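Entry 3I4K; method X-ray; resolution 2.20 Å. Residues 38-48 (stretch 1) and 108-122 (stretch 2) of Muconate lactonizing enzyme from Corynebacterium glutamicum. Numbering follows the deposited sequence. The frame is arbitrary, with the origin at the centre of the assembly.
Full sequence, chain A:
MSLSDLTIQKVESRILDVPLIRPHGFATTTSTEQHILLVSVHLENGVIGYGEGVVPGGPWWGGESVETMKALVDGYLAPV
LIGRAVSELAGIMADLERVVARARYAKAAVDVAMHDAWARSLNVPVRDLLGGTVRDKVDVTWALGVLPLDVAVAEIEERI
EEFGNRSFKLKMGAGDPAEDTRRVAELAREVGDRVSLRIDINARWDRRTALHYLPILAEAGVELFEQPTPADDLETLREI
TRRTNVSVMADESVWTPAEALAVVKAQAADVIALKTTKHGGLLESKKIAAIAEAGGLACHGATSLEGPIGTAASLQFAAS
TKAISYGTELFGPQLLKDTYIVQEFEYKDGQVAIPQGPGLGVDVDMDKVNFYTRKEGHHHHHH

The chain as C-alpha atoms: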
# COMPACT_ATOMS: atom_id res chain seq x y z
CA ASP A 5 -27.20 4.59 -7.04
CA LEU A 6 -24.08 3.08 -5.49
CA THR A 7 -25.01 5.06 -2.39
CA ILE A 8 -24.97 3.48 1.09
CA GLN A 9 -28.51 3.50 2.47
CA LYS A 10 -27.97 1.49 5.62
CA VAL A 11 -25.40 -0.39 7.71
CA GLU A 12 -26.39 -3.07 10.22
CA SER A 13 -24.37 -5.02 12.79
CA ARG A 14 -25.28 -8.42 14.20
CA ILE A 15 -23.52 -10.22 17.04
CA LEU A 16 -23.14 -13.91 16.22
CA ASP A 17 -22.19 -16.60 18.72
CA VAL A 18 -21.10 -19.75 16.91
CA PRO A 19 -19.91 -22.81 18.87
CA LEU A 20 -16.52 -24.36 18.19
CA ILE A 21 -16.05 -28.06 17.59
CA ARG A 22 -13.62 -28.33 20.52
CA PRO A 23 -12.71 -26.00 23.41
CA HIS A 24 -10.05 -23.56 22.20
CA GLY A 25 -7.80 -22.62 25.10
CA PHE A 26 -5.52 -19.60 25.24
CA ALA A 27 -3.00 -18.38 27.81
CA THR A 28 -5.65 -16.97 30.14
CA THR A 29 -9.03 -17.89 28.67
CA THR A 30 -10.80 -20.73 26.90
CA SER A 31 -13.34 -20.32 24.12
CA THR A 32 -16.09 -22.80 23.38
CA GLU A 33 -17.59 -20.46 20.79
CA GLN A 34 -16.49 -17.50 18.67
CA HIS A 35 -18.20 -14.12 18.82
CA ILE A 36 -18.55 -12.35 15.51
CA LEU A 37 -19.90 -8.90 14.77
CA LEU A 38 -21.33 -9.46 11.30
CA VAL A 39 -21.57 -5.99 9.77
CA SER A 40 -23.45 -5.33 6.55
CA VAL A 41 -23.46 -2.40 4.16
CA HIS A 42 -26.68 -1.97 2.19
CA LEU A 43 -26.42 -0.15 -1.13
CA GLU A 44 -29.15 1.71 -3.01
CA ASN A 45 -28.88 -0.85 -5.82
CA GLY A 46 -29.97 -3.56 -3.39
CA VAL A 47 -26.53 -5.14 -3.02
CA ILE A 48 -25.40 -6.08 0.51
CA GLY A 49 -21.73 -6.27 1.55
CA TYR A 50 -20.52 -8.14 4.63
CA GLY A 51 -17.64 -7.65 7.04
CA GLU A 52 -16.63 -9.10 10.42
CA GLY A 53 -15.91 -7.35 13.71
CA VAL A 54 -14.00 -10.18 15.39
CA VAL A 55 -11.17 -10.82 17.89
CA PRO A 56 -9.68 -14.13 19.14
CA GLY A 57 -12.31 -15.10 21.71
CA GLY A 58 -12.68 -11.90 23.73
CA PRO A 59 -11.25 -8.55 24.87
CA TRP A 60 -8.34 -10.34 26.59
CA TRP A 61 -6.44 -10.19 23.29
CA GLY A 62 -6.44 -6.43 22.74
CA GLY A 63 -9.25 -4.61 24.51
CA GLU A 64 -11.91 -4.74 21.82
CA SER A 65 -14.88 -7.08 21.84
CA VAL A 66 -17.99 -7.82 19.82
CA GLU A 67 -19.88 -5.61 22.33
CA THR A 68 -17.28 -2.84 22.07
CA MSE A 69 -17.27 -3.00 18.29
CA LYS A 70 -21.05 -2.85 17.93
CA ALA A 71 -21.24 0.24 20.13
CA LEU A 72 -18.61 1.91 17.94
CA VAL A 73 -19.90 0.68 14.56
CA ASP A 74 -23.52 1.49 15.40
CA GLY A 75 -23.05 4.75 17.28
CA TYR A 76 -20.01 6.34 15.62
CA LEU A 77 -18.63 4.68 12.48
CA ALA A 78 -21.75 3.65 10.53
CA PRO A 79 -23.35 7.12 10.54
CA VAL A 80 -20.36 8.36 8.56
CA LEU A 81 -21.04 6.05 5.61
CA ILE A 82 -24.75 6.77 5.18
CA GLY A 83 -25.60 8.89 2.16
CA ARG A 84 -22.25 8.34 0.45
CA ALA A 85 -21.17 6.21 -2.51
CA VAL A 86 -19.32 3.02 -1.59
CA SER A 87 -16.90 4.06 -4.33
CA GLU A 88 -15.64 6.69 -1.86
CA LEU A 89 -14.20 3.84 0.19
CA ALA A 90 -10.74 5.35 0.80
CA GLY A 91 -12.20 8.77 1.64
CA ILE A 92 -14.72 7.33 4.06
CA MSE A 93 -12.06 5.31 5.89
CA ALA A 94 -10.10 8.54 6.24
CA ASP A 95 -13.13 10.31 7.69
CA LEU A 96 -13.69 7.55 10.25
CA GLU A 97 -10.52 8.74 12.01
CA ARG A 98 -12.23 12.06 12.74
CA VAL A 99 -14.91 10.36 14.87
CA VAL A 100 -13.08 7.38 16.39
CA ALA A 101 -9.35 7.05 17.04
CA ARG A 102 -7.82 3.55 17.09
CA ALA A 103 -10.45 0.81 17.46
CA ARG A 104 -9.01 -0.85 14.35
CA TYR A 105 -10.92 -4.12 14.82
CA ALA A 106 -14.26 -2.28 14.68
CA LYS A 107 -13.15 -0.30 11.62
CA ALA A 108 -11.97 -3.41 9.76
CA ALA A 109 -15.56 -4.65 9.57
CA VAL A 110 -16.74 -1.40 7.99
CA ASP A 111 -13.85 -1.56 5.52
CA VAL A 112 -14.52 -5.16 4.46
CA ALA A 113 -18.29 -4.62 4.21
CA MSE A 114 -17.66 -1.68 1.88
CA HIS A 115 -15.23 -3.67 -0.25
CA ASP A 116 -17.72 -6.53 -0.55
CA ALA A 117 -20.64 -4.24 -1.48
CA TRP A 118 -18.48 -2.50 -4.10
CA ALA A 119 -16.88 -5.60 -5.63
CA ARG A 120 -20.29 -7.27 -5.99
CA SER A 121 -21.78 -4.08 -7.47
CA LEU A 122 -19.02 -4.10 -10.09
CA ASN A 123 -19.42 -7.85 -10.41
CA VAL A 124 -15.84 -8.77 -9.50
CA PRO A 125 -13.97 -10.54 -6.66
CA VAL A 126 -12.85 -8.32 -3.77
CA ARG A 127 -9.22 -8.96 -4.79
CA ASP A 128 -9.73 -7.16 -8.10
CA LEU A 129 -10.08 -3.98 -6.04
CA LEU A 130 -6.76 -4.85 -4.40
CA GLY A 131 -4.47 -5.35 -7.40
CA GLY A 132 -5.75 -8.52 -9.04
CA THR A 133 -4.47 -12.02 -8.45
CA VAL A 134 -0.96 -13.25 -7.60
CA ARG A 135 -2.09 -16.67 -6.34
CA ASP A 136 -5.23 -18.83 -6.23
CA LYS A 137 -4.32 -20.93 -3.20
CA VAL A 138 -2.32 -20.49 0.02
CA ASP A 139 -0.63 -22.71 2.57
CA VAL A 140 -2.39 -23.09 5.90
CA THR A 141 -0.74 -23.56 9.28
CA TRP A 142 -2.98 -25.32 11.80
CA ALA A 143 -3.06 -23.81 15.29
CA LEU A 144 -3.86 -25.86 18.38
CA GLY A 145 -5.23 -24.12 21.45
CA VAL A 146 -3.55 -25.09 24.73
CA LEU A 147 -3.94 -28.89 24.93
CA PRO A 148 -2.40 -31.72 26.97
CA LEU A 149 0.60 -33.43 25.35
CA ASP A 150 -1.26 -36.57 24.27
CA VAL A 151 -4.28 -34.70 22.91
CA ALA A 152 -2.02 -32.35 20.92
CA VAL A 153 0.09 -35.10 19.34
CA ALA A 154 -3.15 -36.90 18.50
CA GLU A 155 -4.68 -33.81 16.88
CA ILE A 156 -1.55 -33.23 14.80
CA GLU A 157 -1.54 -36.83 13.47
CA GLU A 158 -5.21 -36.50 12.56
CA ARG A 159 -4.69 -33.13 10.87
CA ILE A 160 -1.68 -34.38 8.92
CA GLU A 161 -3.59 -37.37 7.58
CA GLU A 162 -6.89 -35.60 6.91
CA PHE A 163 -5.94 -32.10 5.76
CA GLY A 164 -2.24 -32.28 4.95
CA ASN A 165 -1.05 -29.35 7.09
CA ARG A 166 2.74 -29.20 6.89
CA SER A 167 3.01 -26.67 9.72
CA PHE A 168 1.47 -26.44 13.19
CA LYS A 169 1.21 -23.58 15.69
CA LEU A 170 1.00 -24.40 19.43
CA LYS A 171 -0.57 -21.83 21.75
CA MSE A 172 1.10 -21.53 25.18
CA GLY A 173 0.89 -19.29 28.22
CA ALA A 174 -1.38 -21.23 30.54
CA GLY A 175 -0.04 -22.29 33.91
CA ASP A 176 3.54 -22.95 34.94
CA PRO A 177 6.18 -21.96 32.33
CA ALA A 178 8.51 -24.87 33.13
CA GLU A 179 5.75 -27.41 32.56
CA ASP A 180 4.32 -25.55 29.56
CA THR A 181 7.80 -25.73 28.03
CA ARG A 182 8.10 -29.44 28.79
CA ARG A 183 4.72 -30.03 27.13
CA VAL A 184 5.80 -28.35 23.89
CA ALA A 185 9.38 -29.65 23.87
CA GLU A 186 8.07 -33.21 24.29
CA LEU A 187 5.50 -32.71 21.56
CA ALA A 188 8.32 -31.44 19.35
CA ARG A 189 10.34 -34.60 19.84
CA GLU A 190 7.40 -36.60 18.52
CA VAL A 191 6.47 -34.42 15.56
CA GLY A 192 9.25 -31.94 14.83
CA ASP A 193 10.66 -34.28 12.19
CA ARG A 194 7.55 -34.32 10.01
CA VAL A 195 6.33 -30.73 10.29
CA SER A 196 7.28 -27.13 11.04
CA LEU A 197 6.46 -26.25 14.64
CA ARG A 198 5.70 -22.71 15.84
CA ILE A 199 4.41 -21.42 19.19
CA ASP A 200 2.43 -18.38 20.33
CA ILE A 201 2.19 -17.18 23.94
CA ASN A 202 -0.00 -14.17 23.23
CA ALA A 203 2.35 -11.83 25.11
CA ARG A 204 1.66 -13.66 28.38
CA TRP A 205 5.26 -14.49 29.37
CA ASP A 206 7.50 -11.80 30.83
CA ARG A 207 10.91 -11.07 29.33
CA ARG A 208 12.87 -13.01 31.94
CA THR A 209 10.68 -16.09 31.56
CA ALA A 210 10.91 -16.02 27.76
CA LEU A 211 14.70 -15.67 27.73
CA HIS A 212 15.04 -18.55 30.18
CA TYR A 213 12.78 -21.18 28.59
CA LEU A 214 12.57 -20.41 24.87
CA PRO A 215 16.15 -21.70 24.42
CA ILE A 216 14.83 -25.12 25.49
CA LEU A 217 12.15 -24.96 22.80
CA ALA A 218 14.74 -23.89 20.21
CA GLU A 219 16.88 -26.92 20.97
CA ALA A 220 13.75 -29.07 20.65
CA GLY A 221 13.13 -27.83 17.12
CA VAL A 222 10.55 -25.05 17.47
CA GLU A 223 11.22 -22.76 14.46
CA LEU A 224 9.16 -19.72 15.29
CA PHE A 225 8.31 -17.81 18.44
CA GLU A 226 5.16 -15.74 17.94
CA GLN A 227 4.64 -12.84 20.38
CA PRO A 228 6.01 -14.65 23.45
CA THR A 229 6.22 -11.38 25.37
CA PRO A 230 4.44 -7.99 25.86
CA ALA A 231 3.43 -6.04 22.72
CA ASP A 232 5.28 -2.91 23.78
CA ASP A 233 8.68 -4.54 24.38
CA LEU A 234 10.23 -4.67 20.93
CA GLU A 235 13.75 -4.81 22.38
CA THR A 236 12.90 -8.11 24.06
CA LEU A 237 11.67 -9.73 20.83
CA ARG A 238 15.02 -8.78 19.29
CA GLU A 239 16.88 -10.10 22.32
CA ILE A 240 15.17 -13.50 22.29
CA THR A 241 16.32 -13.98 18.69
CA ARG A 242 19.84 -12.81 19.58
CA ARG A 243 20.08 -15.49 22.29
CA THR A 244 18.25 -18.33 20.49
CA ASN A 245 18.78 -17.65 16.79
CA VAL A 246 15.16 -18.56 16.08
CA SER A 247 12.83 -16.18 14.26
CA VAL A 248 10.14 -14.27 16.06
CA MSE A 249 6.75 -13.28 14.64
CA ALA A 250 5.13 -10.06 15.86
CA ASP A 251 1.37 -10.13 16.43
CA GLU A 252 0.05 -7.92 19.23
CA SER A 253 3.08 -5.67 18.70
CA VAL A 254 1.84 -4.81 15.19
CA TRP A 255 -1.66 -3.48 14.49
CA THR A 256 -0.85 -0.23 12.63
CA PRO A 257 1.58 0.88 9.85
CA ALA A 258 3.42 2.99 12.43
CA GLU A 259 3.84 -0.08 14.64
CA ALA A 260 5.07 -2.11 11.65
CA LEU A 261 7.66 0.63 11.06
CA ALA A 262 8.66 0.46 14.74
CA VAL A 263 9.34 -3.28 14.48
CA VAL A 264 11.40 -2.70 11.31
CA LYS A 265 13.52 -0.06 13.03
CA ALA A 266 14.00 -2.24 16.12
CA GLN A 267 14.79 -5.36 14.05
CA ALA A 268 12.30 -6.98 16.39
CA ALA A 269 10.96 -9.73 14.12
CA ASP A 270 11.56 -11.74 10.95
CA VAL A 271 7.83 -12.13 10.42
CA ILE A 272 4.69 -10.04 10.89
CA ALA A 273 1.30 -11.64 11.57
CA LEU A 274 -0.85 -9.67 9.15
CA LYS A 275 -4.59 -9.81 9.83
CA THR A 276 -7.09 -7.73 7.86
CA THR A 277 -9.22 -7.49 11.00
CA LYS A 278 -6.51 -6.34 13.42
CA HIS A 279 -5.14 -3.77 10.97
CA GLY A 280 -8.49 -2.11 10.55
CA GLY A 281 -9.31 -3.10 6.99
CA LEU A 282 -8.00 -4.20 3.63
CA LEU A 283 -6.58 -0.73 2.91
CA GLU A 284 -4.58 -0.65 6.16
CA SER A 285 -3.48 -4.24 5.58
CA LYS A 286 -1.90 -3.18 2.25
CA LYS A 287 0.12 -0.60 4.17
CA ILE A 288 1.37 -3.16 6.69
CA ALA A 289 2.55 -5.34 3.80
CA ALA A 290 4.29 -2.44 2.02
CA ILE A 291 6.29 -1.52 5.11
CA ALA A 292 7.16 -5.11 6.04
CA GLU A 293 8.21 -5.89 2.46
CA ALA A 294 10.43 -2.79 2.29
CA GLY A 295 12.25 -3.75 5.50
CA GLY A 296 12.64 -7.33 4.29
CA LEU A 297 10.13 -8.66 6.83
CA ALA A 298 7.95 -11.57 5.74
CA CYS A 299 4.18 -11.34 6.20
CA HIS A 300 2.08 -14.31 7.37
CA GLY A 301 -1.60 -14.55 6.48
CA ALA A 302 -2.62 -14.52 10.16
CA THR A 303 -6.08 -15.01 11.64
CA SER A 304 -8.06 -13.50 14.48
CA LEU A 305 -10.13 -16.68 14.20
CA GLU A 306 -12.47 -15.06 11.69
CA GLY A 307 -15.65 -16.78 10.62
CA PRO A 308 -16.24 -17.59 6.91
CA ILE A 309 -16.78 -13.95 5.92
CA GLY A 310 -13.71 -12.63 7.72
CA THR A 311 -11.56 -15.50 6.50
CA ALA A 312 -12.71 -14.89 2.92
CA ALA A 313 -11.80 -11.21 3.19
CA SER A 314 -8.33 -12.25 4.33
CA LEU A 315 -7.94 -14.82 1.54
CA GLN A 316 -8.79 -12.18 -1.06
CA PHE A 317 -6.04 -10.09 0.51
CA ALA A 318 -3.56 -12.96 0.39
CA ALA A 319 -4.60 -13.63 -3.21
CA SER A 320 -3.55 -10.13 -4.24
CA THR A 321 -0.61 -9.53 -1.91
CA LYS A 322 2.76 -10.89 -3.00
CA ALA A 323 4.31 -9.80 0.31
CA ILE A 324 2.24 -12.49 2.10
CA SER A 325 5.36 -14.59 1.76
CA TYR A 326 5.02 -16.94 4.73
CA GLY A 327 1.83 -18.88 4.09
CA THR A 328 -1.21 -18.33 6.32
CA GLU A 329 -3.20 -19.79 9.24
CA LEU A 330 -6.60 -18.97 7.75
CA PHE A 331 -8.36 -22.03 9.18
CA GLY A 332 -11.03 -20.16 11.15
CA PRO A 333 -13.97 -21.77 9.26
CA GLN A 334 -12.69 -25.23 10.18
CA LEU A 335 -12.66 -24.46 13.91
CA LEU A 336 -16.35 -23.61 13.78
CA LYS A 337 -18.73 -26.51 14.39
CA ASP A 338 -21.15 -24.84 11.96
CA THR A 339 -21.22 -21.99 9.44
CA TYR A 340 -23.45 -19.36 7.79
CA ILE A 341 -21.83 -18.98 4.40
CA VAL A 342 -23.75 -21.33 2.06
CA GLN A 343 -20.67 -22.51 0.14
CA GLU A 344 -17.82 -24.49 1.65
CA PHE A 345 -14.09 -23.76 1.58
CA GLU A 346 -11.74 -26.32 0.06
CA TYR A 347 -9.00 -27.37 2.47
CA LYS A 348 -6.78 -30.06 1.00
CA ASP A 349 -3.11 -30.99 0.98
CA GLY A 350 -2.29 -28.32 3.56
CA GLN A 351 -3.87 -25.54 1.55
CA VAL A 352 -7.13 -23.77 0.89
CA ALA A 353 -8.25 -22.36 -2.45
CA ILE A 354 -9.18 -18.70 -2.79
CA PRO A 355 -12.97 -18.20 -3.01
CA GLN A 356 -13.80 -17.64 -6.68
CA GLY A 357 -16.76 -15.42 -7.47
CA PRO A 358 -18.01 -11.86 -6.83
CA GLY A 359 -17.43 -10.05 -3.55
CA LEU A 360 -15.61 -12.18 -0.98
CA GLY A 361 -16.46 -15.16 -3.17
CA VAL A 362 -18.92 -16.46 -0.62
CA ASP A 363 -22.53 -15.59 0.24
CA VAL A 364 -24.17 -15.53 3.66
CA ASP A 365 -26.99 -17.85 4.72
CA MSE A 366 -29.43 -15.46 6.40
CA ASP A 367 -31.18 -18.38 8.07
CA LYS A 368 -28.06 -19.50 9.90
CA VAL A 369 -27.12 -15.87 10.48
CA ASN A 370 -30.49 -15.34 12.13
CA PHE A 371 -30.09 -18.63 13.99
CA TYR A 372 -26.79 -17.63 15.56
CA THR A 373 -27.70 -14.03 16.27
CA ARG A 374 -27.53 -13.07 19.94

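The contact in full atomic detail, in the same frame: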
# COMPACT_ATOMS: atom_id res chain seq x y z
N LEU A 38 -21.11 -9.45 12.74
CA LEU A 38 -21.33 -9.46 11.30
C LEU A 38 -21.91 -8.11 10.91
O LEU A 38 -23.04 -7.78 11.28
CB LEU A 38 -22.30 -10.58 10.91
CG LEU A 38 -22.57 -10.81 9.42
CD1 LEU A 38 -21.30 -11.28 8.71
CD2 LEU A 38 -23.66 -11.86 9.28
N VAL A 39 -21.13 -7.31 10.19
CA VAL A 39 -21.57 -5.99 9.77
C VAL A 39 -21.94 -6.03 8.30
O VAL A 39 -21.26 -6.68 7.50
CB VAL A 39 -20.45 -4.94 10.00
CG1 VAL A 39 -20.93 -3.56 9.60
CG2 VAL A 39 -20.02 -4.94 11.46
N SER A 40 -23.02 -5.35 7.93
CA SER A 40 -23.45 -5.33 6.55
C SER A 40 -23.69 -3.92 6.05
O SER A 40 -24.22 -3.07 6.77
CB SER A 40 -24.74 -6.15 6.37
OG SER A 40 -25.79 -5.59 7.14
N VAL A 41 -23.28 -3.69 4.81
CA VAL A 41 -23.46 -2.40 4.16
C VAL A 41 -24.47 -2.60 3.04
O VAL A 41 -24.26 -3.41 2.12
CB VAL A 41 -22.11 -1.86 3.61
CG1 VAL A 41 -22.35 -0.61 2.76
CG2 VAL A 41 -21.20 -1.51 4.77
N HIS A 42 -25.58 -1.88 3.14
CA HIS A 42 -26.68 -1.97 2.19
C HIS A 42 -26.65 -0.81 1.20
O HIS A 42 -26.77 0.35 1.58
CB HIS A 42 -28.01 -1.97 2.95
CG HIS A 42 -28.09 -3.03 4.00
ND1 HIS A 42 -28.43 -4.34 3.71
CD2 HIS A 42 -27.84 -3.00 5.33
CE1 HIS A 42 -28.38 -5.06 4.81
NE2 HIS A 42 -28.02 -4.27 5.81
N LEU A 43 -26.49 -1.15 -0.07
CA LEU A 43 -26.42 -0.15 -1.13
C LEU A 43 -27.74 0.06 -1.85
O LEU A 43 -28.54 -0.86 -2.02
CB LEU A 43 -25.34 -0.54 -2.14
CG LEU A 43 -23.89 -0.67 -1.65
CD1 LEU A 43 -22.99 -0.99 -2.83
CD2 LEU A 43 -23.46 0.62 -0.98
N GLU A 44 -27.95 1.30 -2.29
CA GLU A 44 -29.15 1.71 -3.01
C GLU A 44 -29.58 0.69 -4.06
O GLU A 44 -30.77 0.42 -4.22
CB GLU A 44 -28.90 3.07 -3.67
CG GLU A 44 -30.06 3.58 -4.50
CD GLU A 44 -31.33 3.64 -3.70
OE1 GLU A 44 -31.32 4.27 -2.62
OE2 GLU A 44 -32.35 3.07 -4.16
N ASN A 45 -28.61 0.13 -4.78
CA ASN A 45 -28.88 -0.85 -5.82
C ASN A 45 -29.23 -2.23 -5.27
O ASN A 45 -29.16 -3.23 -5.99
CB ASN A 45 -27.67 -0.97 -6.76
CG ASN A 45 -26.39 -1.27 -6.01
OD1 ASN A 45 -25.33 -1.46 -6.62
ND2 ASN A 45 -26.47 -1.32 -4.69
N GLY A 46 -29.60 -2.29 -3.99
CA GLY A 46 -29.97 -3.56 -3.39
C GLY A 46 -28.86 -4.50 -2.95
O GLY A 46 -29.12 -5.44 -2.19
N VAL A 47 -27.63 -4.27 -3.41
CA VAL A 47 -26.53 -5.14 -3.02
C VAL A 47 -26.18 -4.98 -1.54
O VAL A 47 -26.29 -3.89 -0.98
CB VAL A 47 -25.27 -4.87 -3.86
CG1 VAL A 47 -24.91 -3.41 -3.79
CG2 VAL A 47 -24.10 -5.72 -3.36
N ILE A 48 -25.77 -6.08 -0.91
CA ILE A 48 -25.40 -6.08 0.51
C ILE A 48 -23.99 -6.64 0.71
O ILE A 48 -23.71 -7.79 0.34
CB ILE A 48 -26.39 -6.93 1.34
CG1 ILE A 48 -27.82 -6.44 1.10
CG2 ILE A 48 -26.06 -6.83 2.82
CD1 ILE A 48 -28.87 -7.23 1.87
N ALA A 108 -12.22 -2.39 10.77
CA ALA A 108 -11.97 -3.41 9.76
C ALA A 108 -13.28 -3.97 9.19
O ALA A 108 -13.37 -4.26 7.99
CB ALA A 108 -11.13 -4.52 10.34
N ALA A 109 -14.29 -4.12 10.04
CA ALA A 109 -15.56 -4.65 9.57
C ALA A 109 -16.18 -3.69 8.56
O ALA A 109 -16.64 -4.11 7.50
CB ALA A 109 -16.51 -4.87 10.74
N VAL A 110 -16.18 -2.40 8.89
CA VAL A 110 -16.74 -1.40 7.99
C VAL A 110 -16.00 -1.42 6.65
O VAL A 110 -16.61 -1.35 5.58
CB VAL A 110 -16.66 0.02 8.60
CG1 VAL A 110 -17.28 1.03 7.64
CG2 VAL A 110 -17.37 0.05 9.94
N ASP A 111 -14.68 -1.52 6.72
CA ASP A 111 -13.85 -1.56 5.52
C ASP A 111 -14.22 -2.76 4.64
O ASP A 111 -14.50 -2.60 3.45
CB ASP A 111 -12.37 -1.61 5.92
CG ASP A 111 -11.44 -1.87 4.75
OD1 ASP A 111 -11.48 -2.99 4.19
OD2 ASP A 111 -10.65 -0.96 4.39
N VAL A 112 -14.21 -3.96 5.22
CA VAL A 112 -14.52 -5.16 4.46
C VAL A 112 -15.94 -5.16 3.89
O VAL A 112 -16.15 -5.59 2.76
CB VAL A 112 -14.33 -6.42 5.32
CG1 VAL A 112 -14.84 -7.65 4.58
CG2 VAL A 112 -12.85 -6.61 5.63
N ALA A 113 -16.90 -4.68 4.67
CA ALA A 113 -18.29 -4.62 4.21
C ALA A 113 -18.37 -3.73 2.98
O ALA A 113 -19.06 -4.06 2.02
CB ALA A 113 -19.19 -4.07 5.32
N MSE A 114 -17.66 -2.60 3.00
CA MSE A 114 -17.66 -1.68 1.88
C MSE A 114 -17.00 -2.29 0.64
O MSE A 114 -17.46 -2.08 -0.48
CB MSE A 114 -16.98 -0.37 2.26
CG MSE A 114 -17.83 0.47 3.18
SE MSE A 114 -17.27 2.31 3.20
CE MSE A 114 -17.29 2.65 1.30
N HIS A 115 -15.93 -3.04 0.85
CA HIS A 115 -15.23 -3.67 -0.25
C HIS A 115 -16.14 -4.71 -0.89
O HIS A 115 -16.24 -4.80 -2.12
CB HIS A 115 -13.95 -4.35 0.25
CG HIS A 115 -12.77 -3.43 0.31
ND1 HIS A 115 -11.93 -3.22 -0.77
CD2 HIS A 115 -12.29 -2.65 1.31
CE1 HIS A 115 -10.99 -2.35 -0.44
NE2 HIS A 115 -11.19 -1.99 0.82
N ASP A 116 -16.81 -5.50 -0.06
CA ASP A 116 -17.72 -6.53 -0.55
C ASP A 116 -18.84 -5.89 -1.39
O ASP A 116 -19.03 -6.23 -2.55
CB ASP A 116 -18.30 -7.32 0.63
CG ASP A 116 -18.97 -8.63 0.22
OD1 ASP A 116 -18.51 -9.28 -0.74
OD2 ASP A 116 -19.96 -9.02 0.88
N ALA A 117 -19.55 -4.93 -0.80
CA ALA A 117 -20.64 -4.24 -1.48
C ALA A 117 -20.22 -3.65 -2.82
O ALA A 117 -20.98 -3.68 -3.79
CB ALA A 117 -21.20 -3.14 -0.57
N TRP A 118 -19.00 -3.11 -2.88
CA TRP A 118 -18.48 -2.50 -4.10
C TRP A 118 -18.06 -3.54 -5.14
O TRP A 118 -18.39 -3.42 -6.32
CB TRP A 118 -17.30 -1.59 -3.74
CG TRP A 118 -16.95 -0.55 -4.77
CD1 TRP A 118 -17.72 -0.15 -5.83
CD2 TRP A 118 -15.78 0.26 -4.79
NE1 TRP A 118 -17.09 0.87 -6.51
CE2 TRP A 118 -15.90 1.14 -5.90
CE3 TRP A 118 -14.63 0.34 -3.99
CZ2 TRP A 118 -14.92 2.08 -6.22
CZ3 TRP A 118 -13.65 1.28 -4.31
CH2 TRP A 118 -13.80 2.13 -5.41
N ALA A 119 -17.33 -4.57 -4.71
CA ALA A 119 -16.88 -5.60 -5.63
C ALA A 119 -18.06 -6.36 -6.25
O ALA A 119 -18.00 -6.76 -7.42
CB ALA A 119 -15.95 -6.57 -4.91
N ARG A 120 -19.12 -6.57 -5.48
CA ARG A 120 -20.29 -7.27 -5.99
C ARG A 120 -21.04 -6.35 -6.96
O ARG A 120 -21.53 -6.80 -8.00
CB ARG A 120 -21.21 -7.71 -4.85
CG ARG A 120 -20.68 -8.92 -4.08
CD ARG A 120 -21.54 -9.24 -2.87
NE ARG A 120 -21.03 -10.39 -2.12
CZ ARG A 120 -21.09 -11.64 -2.54
NH1 ARG A 120 -21.66 -11.93 -3.70
NH2 ARG A 120 -20.57 -12.62 -1.81
N SER A 121 -21.11 -5.06 -6.62
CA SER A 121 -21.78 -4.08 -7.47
C SER A 121 -21.09 -3.97 -8.82
O SER A 121 -21.75 -3.69 -9.83
CB SER A 121 -21.78 -2.70 -6.80
OG SER A 121 -22.68 -2.64 -5.71
N LEU A 122 -19.78 -4.19 -8.85
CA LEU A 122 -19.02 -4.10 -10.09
C LEU A 122 -18.91 -5.48 -10.71
O LEU A 122 -18.36 -5.66 -11.80
CB LEU A 122 -17.62 -3.55 -9.82
CG LEU A 122 -17.47 -2.21 -9.10
CD1 LEU A 122 -15.98 -1.91 -8.91
CD2 LEU A 122 -18.15 -1.09 -9.89

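How does the strand meet the helix? Strand 38-43 and helix 108-121 run in broadly the same direction, at 41°, and their axes approach to 7.3 Å. Such closeness suits the alanines A109, A113 and A117, whose short side chains let the strand lie near the helix backbone.

What does V41 do at the centre? Like V39 and L43, it points toward the helix, while S40 and H42 between them point away. V41 CG2 packs 3.3 Å from A113 CB and 4.2 Å from CG of selenomethionine M114. One turn earlier on the helix, V39 CG2 lies 3.6 Å from A109 CB, so two branched valines rest against two alanines, all four buried.

Why is A117 so well covered? It meets both the strand and the segment after the type I turn from L43 to G46. L43 CD1 reaches to 3.6 Å from A117 CB, and V47 CG2 sits 3.8 Å from A117 O. The small methyl of A117 lets L43 CD1 come close.

What closes the far end? Here a polar pair joins the apolar packing. S121 OG lies 3.0 Å from N45 OD1, across the stretches, and 2.8 Å from A117 O, within its own helix; its single proton could serve either acceptor. Beside it, V47 CG2 packs 3.8 Å from R120 CB.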